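Local coordinates for protein gamma-glutamyltranspeptidase (Ggt) (Helicobacter pylori 26695, PDB 5BPK) that probably transfers the gamma-glutamyl group of glutathione and related compounds to water or to amino acids and peptides, as an N-terminal nucleophile (Ntn) hydrolase, at residues A[61-66]-A[145-150]; A[87-92]-A[275-280]; A[99-104]-A[262-267]. All coordinates share one frame; numbering follows the deposited sequence.

Contact 1. Residues A[61-66]-A[145-150]; sequences AIDAAV and AMLKKY. With EDO (1,2-ethanediol), chain M.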
loop_
_atom_site.group_PDB
_atom_site.type_symbol
_atom_site.label_atom_id
_atom_site.label_comp_id
_atom_site.label_asym_id
_atom_site.label_seq_id
_atom_site.Cartn_x
_atom_site.Cartn_y
_atom_site.Cartn_z
ATOM N N ALA A 61 1.160 -1.411 -19.905
ATOM C CA ALA A 61 1.139 -1.677 -18.466
ATOM C C ALA A 61 0.107 -0.810 -17.727
ATOM O O ALA A 61 -0.465 -1.249 -16.722
ATOM C CB ALA A 61 2.529 -1.500 -17.873
ATOM N N ILE A 62 -0.123 0.411 -18.220
ATOM C CA ILE A 62 -1.088 1.306 -17.605
ATOM C C ILE A 62 -2.515 0.803 -17.849
ATOM O O ILE A 62 -3.327 0.765 -16.928
ATOM C CB ILE A 62 -0.929 2.766 -18.083
ATOM C CG1 ILE A 62 0.381 3.393 -17.556
ATOM C CG2 ILE A 62 -2.146 3.608 -17.672
ATOM C CD1 ILE A 62 1.646 2.994 -18.295
ATOM N N ASP A 63 -2.820 0.445 -19.098
ATOM C CA ASP A 63 -4.122 -0.151 -19.424
ATOM C C ASP A 63 -4.424 -1.323 -18.478
ATOM O O ASP A 63 -5.503 -1.394 -17.894
ATOM C CB ASP A 63 -4.160 -0.653 -20.865
ATOM C CG ASP A 63 -3.940 0.449 -21.889
ATOM O OD1 ASP A 63 -4.534 1.546 -21.755
ATOM O OD2 ASP A 63 -3.179 0.203 -22.849
ATOM N N ALA A 64 -3.456 -2.226 -18.323
ATOM C CA ALA A 64 -3.627 -3.408 -17.478
ATOM C C ALA A 64 -3.832 -2.989 -16.023
ATOM O O ALA A 64 -4.677 -3.544 -15.339
ATOM C CB ALA A 64 -2.420 -4.336 -17.593
ATOM N N ALA A 65 -3.048 -2.017 -15.561
ATOM C CA ALA A 65 -3.151 -1.533 -14.184
ATOM C C ALA A 65 -4.528 -0.938 -13.889
ATOM O O ALA A 65 -5.081 -1.132 -12.804
ATOM C CB ALA A 65 -2.047 -0.525 -13.888
ATOM N N VAL A 66 -5.089 -0.220 -14.856
ATOM C CA VAL A 66 -6.425 0.346 -14.705
ATOM C C VAL A 66 -7.494 -0.757 -14.632
ATOM O O VAL A 66 -8.369 -0.735 -13.753
ATOM C CB VAL A 66 -6.716 1.390 -15.820
ATOM C CG1 VAL A 66 -8.216 1.772 -15.839
ATOM C CG2 VAL A 66 -5.807 2.627 -15.620
ATOM N N ALA A 145 -6.839 9.311 -14.326
ATOM C CA ALA A 145 -5.651 10.133 -14.562
ATOM C C ALA A 145 -4.545 9.358 -15.277
ATOM O O ALA A 145 -3.982 9.837 -16.270
ATOM C CB ALA A 145 -5.137 10.710 -13.250
ATOM N N MET A 146 -4.226 8.158 -14.800
ATOM C CA MET A 146 -3.159 7.405 -15.469
ATOM C C MET A 146 -3.595 6.913 -16.854
ATOM O O MET A 146 -2.805 6.949 -17.792
ATOM C CB MET A 146 -2.563 6.288 -14.602
ATOM C CG MET A 146 -3.416 5.107 -14.291
ATOM S SD MET A 146 -2.394 3.978 -13.298
ATOM C CE MET A 146 -3.320 3.912 -11.779
ATOM N N LEU A 147 -4.853 6.511 -17.002
ATOM C CA LEU A 147 -5.341 6.083 -18.311
ATOM C C LEU A 147 -5.265 7.219 -19.328
ATOM O O LEU A 147 -4.769 7.037 -20.451
ATOM C CB LEU A 147 -6.783 5.598 -18.214
ATOM C CG LEU A 147 -7.303 4.931 -19.483
ATOM C CD1 LEU A 147 -6.461 3.697 -19.826
ATOM C CD2 LEU A 147 -8.761 4.575 -19.316
ATOM N N LYS A 148 -5.751 8.392 -18.935
ATOM C CA LYS A 148 -5.737 9.550 -19.824
ATOM C C LYS A 148 -4.328 9.954 -20.249
ATOM O O LYS A 148 -4.102 10.249 -21.416
ATOM C CB LYS A 148 -6.472 10.737 -19.204
ATOM C CG LYS A 148 -7.977 10.637 -19.340
ATOM C CD LYS A 148 -8.675 11.946 -18.956
ATOM C CE LYS A 148 -10.175 11.880 -19.234
ATOM N NZ LYS A 148 -10.837 13.214 -19.130
ATOM N N LYS A 149 -3.382 9.969 -19.312
ATOM C CA LYS A 149 -2.033 10.473 -19.608
ATOM C C LYS A 149 -1.157 9.460 -20.351
ATOM O O LYS A 149 -0.363 9.852 -21.213
ATOM C CB LYS A 149 -1.336 10.912 -18.325
ATOM C CG LYS A 149 -0.161 11.842 -18.517
ATOM C CD LYS A 149 0.200 12.549 -17.216
ATOM C CE LYS A 149 1.235 13.648 -17.435
ATOM N NZ LYS A 149 1.456 14.453 -16.189
ATOM N N TYR A 150 -1.306 8.174 -20.019
ATOM C CA TYR A 150 -0.359 7.145 -20.457
ATOM C C TYR A 150 -0.956 5.868 -21.044
ATOM O O TYR A 150 -0.201 5.026 -21.517
ATOM C CB TYR A 150 0.572 6.754 -19.305
ATOM C CG TYR A 150 1.399 7.883 -18.743
ATOM C CD1 TYR A 150 2.330 8.557 -19.538
ATOM C CD2 TYR A 150 1.273 8.272 -17.411
ATOM C CE1 TYR A 150 3.092 9.597 -19.029
ATOM C CE2 TYR A 150 2.047 9.318 -16.886
ATOM C CZ TYR A 150 2.950 9.976 -17.702
ATOM O OH TYR A 150 3.718 11.005 -17.203
HETATM C C1 EDO M . -4.907 13.820 -15.095
HETATM O O1 EDO M . -4.119 14.537 -14.144
HETATM C C2 EDO M . -3.997 12.969 -15.975
HETATM O O2 EDO M . -4.702 12.506 -17.135
#
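Ile62 and Leu147 bring their CA atoms nearest where helix segments 61-66 and 145-150 pack almost antiparallel, the axes 9.3 Å apart at an angle of 161°. Apolar side chains make most of the interface. Ile62 sends its CG2 branch, anti to the backbone N, against the backbone of the facing helix, where CG2 lies 3.4 Å from Met146 O. That oxygen also accepts Tyr150 N within its own helix; its approach to CG2 is a van der Waals contact. The other branch, CG1, touches Tyr150 CB at 3.8 Å. One turn further along the first helix, Val66 CG2 sits 3.7 Å from Met146 CG, the two side chains sliding past each other in opposite directions. Met146 CG reaches this place because it stands between its own backbone N and carbonyl carbon (chi1 69°). Leu147 comes in across Val66 at about a right angle, and its CD1 reaches Asp63 OD1 at 3.5 Å. This is a mere touch: the buried carboxylate is held by Thr152 OG1 and by the backbone N atoms of Asn60 and Lys153. The Tyr150 ring leads away from helix 61-66, with Lys149 CG above the centre of one face and Trp263 meeting it edge-to-face. On the outer side, a 1,2-ethanediol molecule donates from O2 to Ala145 O at 2.9 Å. Val14 of the partner chain packs on Ile62 and Ala65. Met146 rests on Leu100 and Tyr150 on Val98 of strand 97-102, so helix 139-150 of this antiparallel pair lies on the sheet, consistent with a helical layer of the alpha-beta-beta-alpha sandwich of Ntn hydrolases.

Contact 2. Residues A[87-92]-A[275-280]; sequences FAVIHL and KIISMS. With EDO (1,2-ethanediol), chain P.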
loop_
_atom_site.group_PDB
_atom_site.type_symbol
_atom_site.label_atom_id
_atom_site.label_comp_id
_atom_site.label_asym_id
_atom_site.label_seq_id
_atom_site.Cartn_x
_atom_site.Cartn_y
_atom_site.Cartn_z
ATOM N N PHE A 87 -1.448 5.040 -4.480
ATOM C CA PHE A 87 -0.333 5.588 -5.234
ATOM C C PHE A 87 0.043 4.670 -6.384
ATOM O O PHE A 87 -0.026 3.434 -6.259
ATOM C CB PHE A 87 0.894 5.737 -4.333
ATOM C CG PHE A 87 0.651 6.557 -3.099
ATOM C CD1 PHE A 87 0.519 7.936 -3.183
ATOM C CD2 PHE A 87 0.569 5.953 -1.861
ATOM C CE1 PHE A 87 0.289 8.699 -2.032
ATOM C CE2 PHE A 87 0.355 6.707 -0.697
ATOM C CZ PHE A 87 0.213 8.087 -0.792
ATOM N N ALA A 88 0.516 5.260 -7.473
ATOM C CA ALA A 88 1.086 4.486 -8.578
ATOM C C ALA A 88 2.437 5.075 -8.916
ATOM O O ALA A 88 2.541 6.271 -9.182
ATOM C CB ALA A 88 0.199 4.532 -9.806
ATOM N N VAL A 89 3.467 4.242 -8.876
ATOM C CA VAL A 89 4.791 4.611 -9.330
ATOM C C VAL A 89 4.962 3.983 -10.723
ATOM O O VAL A 89 4.717 2.778 -10.928
ATOM C CB VAL A 89 5.862 4.182 -8.305
ATOM C CG1 VAL A 89 7.259 4.249 -8.891
ATOM C CG2 VAL A 89 5.769 5.064 -7.073
ATOM N N ILE A 90 5.349 4.814 -11.688
ATOM C CA ILE A 90 5.316 4.410 -13.088
ATOM C C ILE A 90 6.652 4.721 -13.740
ATOM O O ILE A 90 7.157 5.828 -13.597
ATOM C CB ILE A 90 4.208 5.145 -13.855
ATOM C CG1 ILE A 90 2.831 4.831 -13.240
ATOM C CG2 ILE A 90 4.261 4.758 -15.341
ATOM C CD1 ILE A 90 1.692 5.723 -13.729
ATOM N N HIS A 91 7.219 3.734 -14.430
ATOM C CA HIS A 91 8.393 3.938 -15.275
ATOM C C HIS A 91 7.928 3.769 -16.713
ATOM O O HIS A 91 7.337 2.750 -17.053
ATOM C CB HIS A 91 9.508 2.942 -14.939
ATOM C CG HIS A 91 10.631 2.951 -15.928
ATOM N ND1 HIS A 91 11.712 3.801 -15.827
ATOM C CD2 HIS A 91 10.821 2.237 -17.062
ATOM C CE1 HIS A 91 12.524 3.599 -16.849
ATOM N NE2 HIS A 91 12.009 2.654 -17.613
ATOM N N LEU A 92 8.166 4.791 -17.531
ATOM C CA LEU A 92 7.725 4.805 -18.916
ATOM C C LEU A 92 8.851 4.345 -19.821
ATOM O O LEU A 92 10.042 4.460 -19.482
ATOM C CB LEU A 92 7.286 6.205 -19.323
ATOM C CG LEU A 92 6.078 6.783 -18.578
ATOM C CD1 LEU A 92 5.860 8.222 -19.003
ATOM C CD2 LEU A 92 4.854 5.932 -18.838
ATOM N N LYS A 275 18.979 1.739 -9.412
ATOM C CA LYS A 275 18.221 2.947 -9.085
ATOM C C LYS A 275 16.908 2.527 -8.449
ATOM O O LYS A 275 16.210 1.648 -8.965
ATOM C CB LYS A 275 17.963 3.782 -10.341
ATOM C CG LYS A 275 17.378 5.155 -10.074
ATOM C CD LYS A 275 17.018 5.885 -11.362
ATOM C CE LYS A 275 18.242 6.441 -12.058
ATOM N NZ LYS A 275 17.872 7.303 -13.231
ATOM N N ILE A 276 16.599 3.137 -7.307
ATOM C CA ILE A 276 15.372 2.869 -6.561
ATOM C C ILE A 276 14.404 4.020 -6.828
ATOM O O ILE A 276 14.740 5.179 -6.566
ATOM C CB ILE A 276 15.638 2.779 -5.033
ATOM C CG1 ILE A 276 16.805 1.830 -4.699
ATOM C CG2 ILE A 276 14.354 2.365 -4.298
ATOM C CD1 ILE A 276 16.594 0.387 -5.164
ATOM N N ILE A 277 13.224 3.693 -7.367
ATOM C CA ILE A 277 12.159 4.668 -7.660
ATOM C C ILE A 277 10.971 4.318 -6.778
ATOM O O ILE A 277 10.392 3.248 -6.930
ATOM C CB ILE A 277 11.706 4.609 -9.148
ATOM C CG1 ILE A 277 12.920 4.705 -10.084
ATOM C CG2 ILE A 277 10.656 5.701 -9.460
ATOM C CD1 ILE A 277 13.612 6.041 -10.073
ATOM N N SER A 278 10.587 5.214 -5.877
ATOM C CA SER A 278 9.508 4.908 -4.939
ATOM C C SER A 278 8.656 6.126 -4.602
ATOM O O SER A 278 8.875 7.226 -5.147
ATOM C CB SER A 278 10.079 4.231 -3.683
ATOM O OG SER A 278 9.053 3.634 -2.899
ATOM N N MET A 279 7.664 5.929 -3.732
ATOM C CA MET A 279 6.666 6.970 -3.507
ATOM C C MET A 279 7.105 8.031 -2.520
ATOM O O MET A 279 7.553 7.734 -1.407
ATOM C CB MET A 279 5.338 6.395 -3.050
ATOM C CG MET A 279 4.236 7.430 -3.013
ATOM S SD MET A 279 3.854 8.085 -4.657
ATOM C CE MET A 279 3.322 9.751 -4.221
ATOM N N SER A 280 6.932 9.268 -2.964
ATOM C CA SER A 280 7.274 10.476 -2.231
ATOM C C SER A 280 6.104 10.907 -1.338
ATOM O O SER A 280 5.038 10.289 -1.371
ATOM C CB SER A 280 7.571 11.557 -3.261
ATOM O OG SER A 280 6.580 11.568 -4.283
HETATM C C1 EDO P . 12.430 -0.069 -19.090
HETATM O O1 EDO P . 12.841 -1.422 -19.387
HETATM C C2 EDO P . 12.392 0.799 -20.342
HETATM O O2 EDO P . 13.046 2.068 -20.140
#
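Phe87 and Met279 form the dense end of this contact, their side chains crossing at about a right angle. Met279 CG, anti to its backbone N (chi1 -171°), stands over one face of the Phe87 ring, offset toward the rim and 4.0 Å from the centroid, a CH-pi contact. The chain then bends at chi2, and SD approaches the same ring obliquely, 4.4 Å from its centroid, in a Met-aromatic contact. The terminal methyl CE stays on that side of the ring plane, 3.5 Å from Phe87 CD1. The Phe87 side chain lies about 6 Å from the bound inhibitor. Next along the strand, Val89 packs on Ile277 and the backbone after it: its CG1 meets Ile277 CG2 at 3.7 Å, and CG2 lies 3.9 Å from Met279 N. Toward His91 the two segments draw apart, and His91 ND1 comes no nearer than 5.9 Å to Ile277 CG1. The imidazole turns instead to a 1,2-ethanediol molecule, His91 NE2 and O2 of the diol lying 2.8 Å apart in a nearly straight hydrogen bond (166°), while ND1 is bonded to Asn97 OD1. The diol bonds Val85 N of the partner chain too. Ser278 points away from segment 87-92, and its OG bonds Thr77 OG1 of the partner chain. The two strands, outermost in the chain's four-stranded antiparallel Ntn-hydrolase sheet, meet through side chains: segment 87-92 hydrogen-bonds strand 97-102, segment 275-280 hydrogen-bonds strand 262-271, the partner chain continues the sheet, and helix 285-296 packs behind Ile276 and Ser278.

Contact 3. Residues A[99-104]-A[262-267]; sequences ALDFRE and KWRKPV. With 4UD ((2S)-amino[(5S)-4,5-dihydro-1,2-oxazol-5-yl]acetic acid), chain O; EDO (1,2-ethanediol), chain M.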
loop_
_atom_site.group_PDB
_atom_site.type_symbol
_atom_site.label_atom_id
_atom_site.label_comp_id
_atom_site.label_asym_id
_atom_site.label_seq_id
_atom_site.Cartn_x
_atom_site.Cartn_y
_atom_site.Cartn_z
ATOM N N ALA A 99 5.301 9.613 -10.282
ATOM C CA ALA A 99 4.524 9.081 -9.165
ATOM C C ALA A 99 3.162 9.742 -9.196
ATOM O O ALA A 99 3.070 10.967 -9.303
ATOM C CB ALA A 99 5.213 9.359 -7.853
ATOM N N LEU A 100 2.111 8.940 -9.152
ATOM C CA LEU A 100 0.757 9.449 -9.094
ATOM C C LEU A 100 0.217 9.324 -7.666
ATOM O O LEU A 100 0.154 8.236 -7.113
ATOM C CB LEU A 100 -0.140 8.686 -10.062
ATOM C CG LEU A 100 -1.609 9.105 -10.100
ATOM C CD1 LEU A 100 -1.783 10.554 -10.482
ATOM C CD2 LEU A 100 -2.382 8.170 -11.029
ATOM N N ASP A 101 -0.160 10.462 -7.104
ATOM C CA ASP A 101 -0.774 10.576 -5.788
ATOM C C ASP A 101 -2.288 10.630 -6.005
ATOM O O ASP A 101 -2.820 11.656 -6.449
ATOM C CB ASP A 101 -0.229 11.865 -5.116
ATOM C CG ASP A 101 -0.967 12.277 -3.846
ATOM O OD1 ASP A 101 -1.963 11.647 -3.438
ATOM O OD2 ASP A 101 -0.529 13.305 -3.272
ATOM N N PHE A 102 -2.971 9.521 -5.702
ATOM C CA PHE A 102 -4.426 9.515 -5.582
ATOM C C PHE A 102 -4.866 9.144 -4.154
ATOM O O PHE A 102 -5.846 8.443 -3.928
ATOM C CB PHE A 102 -5.103 8.689 -6.693
ATOM C CG PHE A 102 -4.712 7.227 -6.759
ATOM C CD1 PHE A 102 -3.593 6.815 -7.468
ATOM C CD2 PHE A 102 -5.547 6.254 -6.232
ATOM C CE1 PHE A 102 -3.283 5.465 -7.582
ATOM C CE2 PHE A 102 -5.228 4.893 -6.330
ATOM C CZ PHE A 102 -4.089 4.503 -7.016
ATOM N N ARG A 103 -4.110 9.667 -3.197
ATOM C CA ARG A 103 -4.403 9.511 -1.775
ATOM C C ARG A 103 -5.647 10.306 -1.388
ATOM O O ARG A 103 -5.889 11.398 -1.905
ATOM C CB ARG A 103 -3.201 9.996 -0.970
ATOM C CG ARG A 103 -3.299 9.879 0.543
ATOM C CD ARG A 103 -3.320 8.440 1.031
ATOM N NE ARG A 103 -2.928 8.360 2.440
ATOM C CZ ARG A 103 -2.891 7.241 3.159
ATOM N NH1 ARG A 103 -3.263 6.088 2.640
ATOM N NH2 ARG A 103 -2.493 7.274 4.421
ATOM N N GLU A 104 -6.423 9.786 -0.438
ATOM C CA GLU A 104 -7.589 10.519 0.049
ATOM C C GLU A 104 -7.184 11.834 0.702
ATOM O O GLU A 104 -6.074 11.969 1.236
ATOM C CB GLU A 104 -8.412 9.709 1.040
ATOM C CG GLU A 104 -8.909 8.368 0.521
ATOM C CD GLU A 104 -8.008 7.218 0.932
ATOM O OE1 GLU A 104 -6.773 7.313 0.707
ATOM O OE2 GLU A 104 -8.550 6.225 1.470
ATOM N N LYS A 262 -2.480 14.243 -7.895
ATOM C CA LYS A 262 -1.269 14.998 -8.149
ATOM C C LYS A 262 -0.207 14.109 -8.759
ATOM O O LYS A 262 0.112 13.046 -8.231
ATOM C CB LYS A 262 -0.756 15.637 -6.873
ATOM C CG LYS A 262 -1.696 16.751 -6.398
ATOM C CD LYS A 262 -1.094 17.619 -5.323
ATOM C CE LYS A 262 0.158 18.341 -5.782
ATOM N NZ LYS A 262 0.465 19.508 -4.901
ATOM N N TRP A 263 0.319 14.535 -9.903
ATOM C CA TRP A 263 1.512 13.917 -10.461
ATOM C C TRP A 263 2.723 14.510 -9.771
ATOM O O TRP A 263 2.971 15.718 -9.857
ATOM C CB TRP A 263 1.605 14.153 -11.960
ATOM C CG TRP A 263 0.525 13.493 -12.724
ATOM C CD1 TRP A 263 -0.611 14.070 -13.207
ATOM C CD2 TRP A 263 0.470 12.115 -13.103
ATOM N NE1 TRP A 263 -1.376 13.135 -13.859
ATOM C CE2 TRP A 263 -0.734 11.926 -13.821
ATOM C CE3 TRP A 263 1.325 11.026 -12.920
ATOM C CZ2 TRP A 263 -1.100 10.683 -14.355
ATOM C CZ3 TRP A 263 0.966 9.804 -13.453
ATOM C CH2 TRP A 263 -0.241 9.640 -14.155
ATOM N N ARG A 264 3.463 13.663 -9.071
ATOM C CA ARG A 264 4.586 14.098 -8.267
ATOM C C ARG A 264 5.860 13.445 -8.761
ATOM O O ARG A 264 5.835 12.382 -9.388
ATOM C CB ARG A 264 4.359 13.734 -6.803
ATOM C CG ARG A 264 3.052 14.269 -6.215
ATOM C CD ARG A 264 3.075 14.140 -4.724
ATOM N NE ARG A 264 1.864 14.533 -4.008
ATOM C CZ ARG A 264 1.681 15.709 -3.405
ATOM N NH1 ARG A 264 2.598 16.663 -3.482
ATOM N NH2 ARG A 264 0.563 15.934 -2.716
ATOM N N LYS A 265 6.985 14.063 -8.430
ATOM C CA LYS A 265 8.266 13.423 -8.615
ATOM C C LYS A 265 8.385 12.281 -7.611
ATOM O O LYS A 265 8.041 12.448 -6.435
ATOM C CB LYS A 265 9.394 14.411 -8.402
ATOM C CG LYS A 265 9.484 15.480 -9.479
ATOM C CD LYS A 265 10.729 16.314 -9.273
ATOM C CE LYS A 265 10.815 17.472 -10.246
ATOM N NZ LYS A 265 12.046 18.282 -9.998
ATOM N N PRO A 266 8.813 11.102 -8.077
ATOM C CA PRO A 266 9.104 10.047 -7.123
ATOM C C PRO A 266 10.324 10.397 -6.296
ATOM O O PRO A 266 11.111 11.269 -6.680
ATOM C CB PRO A 266 9.405 8.829 -8.006
ATOM C CG PRO A 266 9.799 9.370 -9.304
ATOM C CD PRO A 266 9.217 10.744 -9.450
ATOM N N VAL A 267 10.473 9.726 -5.166
ATOM C CA VAL A 267 11.732 9.768 -4.449
ATOM C C VAL A 267 12.654 8.722 -5.085
ATOM O O VAL A 267 12.235 7.592 -5.390
ATOM C CB VAL A 267 11.553 9.582 -2.927
ATOM C CG1 VAL A 267 10.910 8.251 -2.583
ATOM C CG2 VAL A 267 12.892 9.742 -2.215
HETATM C C3 4UD O . -2.455 -1.135 3.775
HETATM C C4 4UD O . -2.205 1.036 4.167
HETATM C C5 4UD O . -3.190 -0.067 4.507
HETATM C C6 4UD O . -2.113 2.181 5.186
HETATM C C8 4UD O . -1.156 3.198 4.605
HETATM O O9 4UD O . -1.526 4.005 3.788
HETATM O O10 4UD O . 0.141 3.213 4.990
HETATM N N7 4UD O . -3.422 2.826 5.360
HETATM O O2 4UD O . -0.927 0.407 4.114
HETATM N N1 4UD O . -1.221 -0.792 3.604
HETATM C C1 EDO M . -4.907 13.820 -15.095
HETATM O O1 EDO M . -4.119 14.537 -14.144
HETATM C C2 EDO M . -3.997 12.969 -15.975
HETATM O O2 EDO M . -4.702 12.506 -17.135
#
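Asp101 OD2 is gripped side-on by Arg264, NE at 2.8 Å and NH2 at 2.9 Å both donating to this one oxygen in a salt bridge. NE meets the anti lone pair of OD2, whereas NH2 comes nearly along the C-O axis; the oxygen lies in the guanidinium plane, and carboxylate and guanidinium are nearly coplanar, 23° apart. The bridge spans two neighbouring antiparallel strands, 97-102 and 262-271, in the sheet of the Ntn-hydrolase fold. Ala99 with Arg264 and Asp101 with Lys262 are hydrogen-bonded pairs, and Leu100 with Trp263 is the non-hydrogen-bonded pair between them; the shortest backbone bond runs from Arg264 N to Ala99 O, 2.7 Å. On the side of the acid, Lys262 CE lies over one face of the Arg264 guanidinium, while Lys262 NZ and Arg264 NH2 share a further partner in Asp334. The second carboxylate oxygen closes an Asx turn, Asp101 OD1 accepting from Arg103 N at 2.9 Å, and also forms a salt bridge with Arg69 of the partner chain. The turn fixes the backbone at the start of Arg103, whose NH1 donates to O9 of the bound dihydrooxazolyl amino acid at 2.9 Å, a bent bond of 130°. Asp43 and Glu40 of the partner chain form salt bridges with the same guanidinium, so this arginine belongs to the inhibitor site between the chains. On the opposite face Leu100 and Trp263 pack together: the indole lies against Leu100, whose CD1 stands 3.7 Å from the centroid of the six-membered ring, only 9° off its normal.

In the fold
From the N terminus, helix 61-75 opens contact 1, strand 85-91 opens contact 2 and strand 97-102 opens contact 3. Helix 139-150 then closes contact 1 while contacts 2 and 3 are still open, so contact 1 crosses both. After a long, mostly helical excursion the chain returns as strand 262-271, which closes contact 3, and as strand 274-278, which closes contact 2; contact 3 is therefore nested within the loop of contact 2. Contacts 2 and 3 share one sheet, joined where Ala88 O lies 2.7 Å from Leu100 N. Contact 1 belongs to the helices packed against that sheet, and Trp263 of contact 3 meets it through Met146, Lys149 and Tyr150.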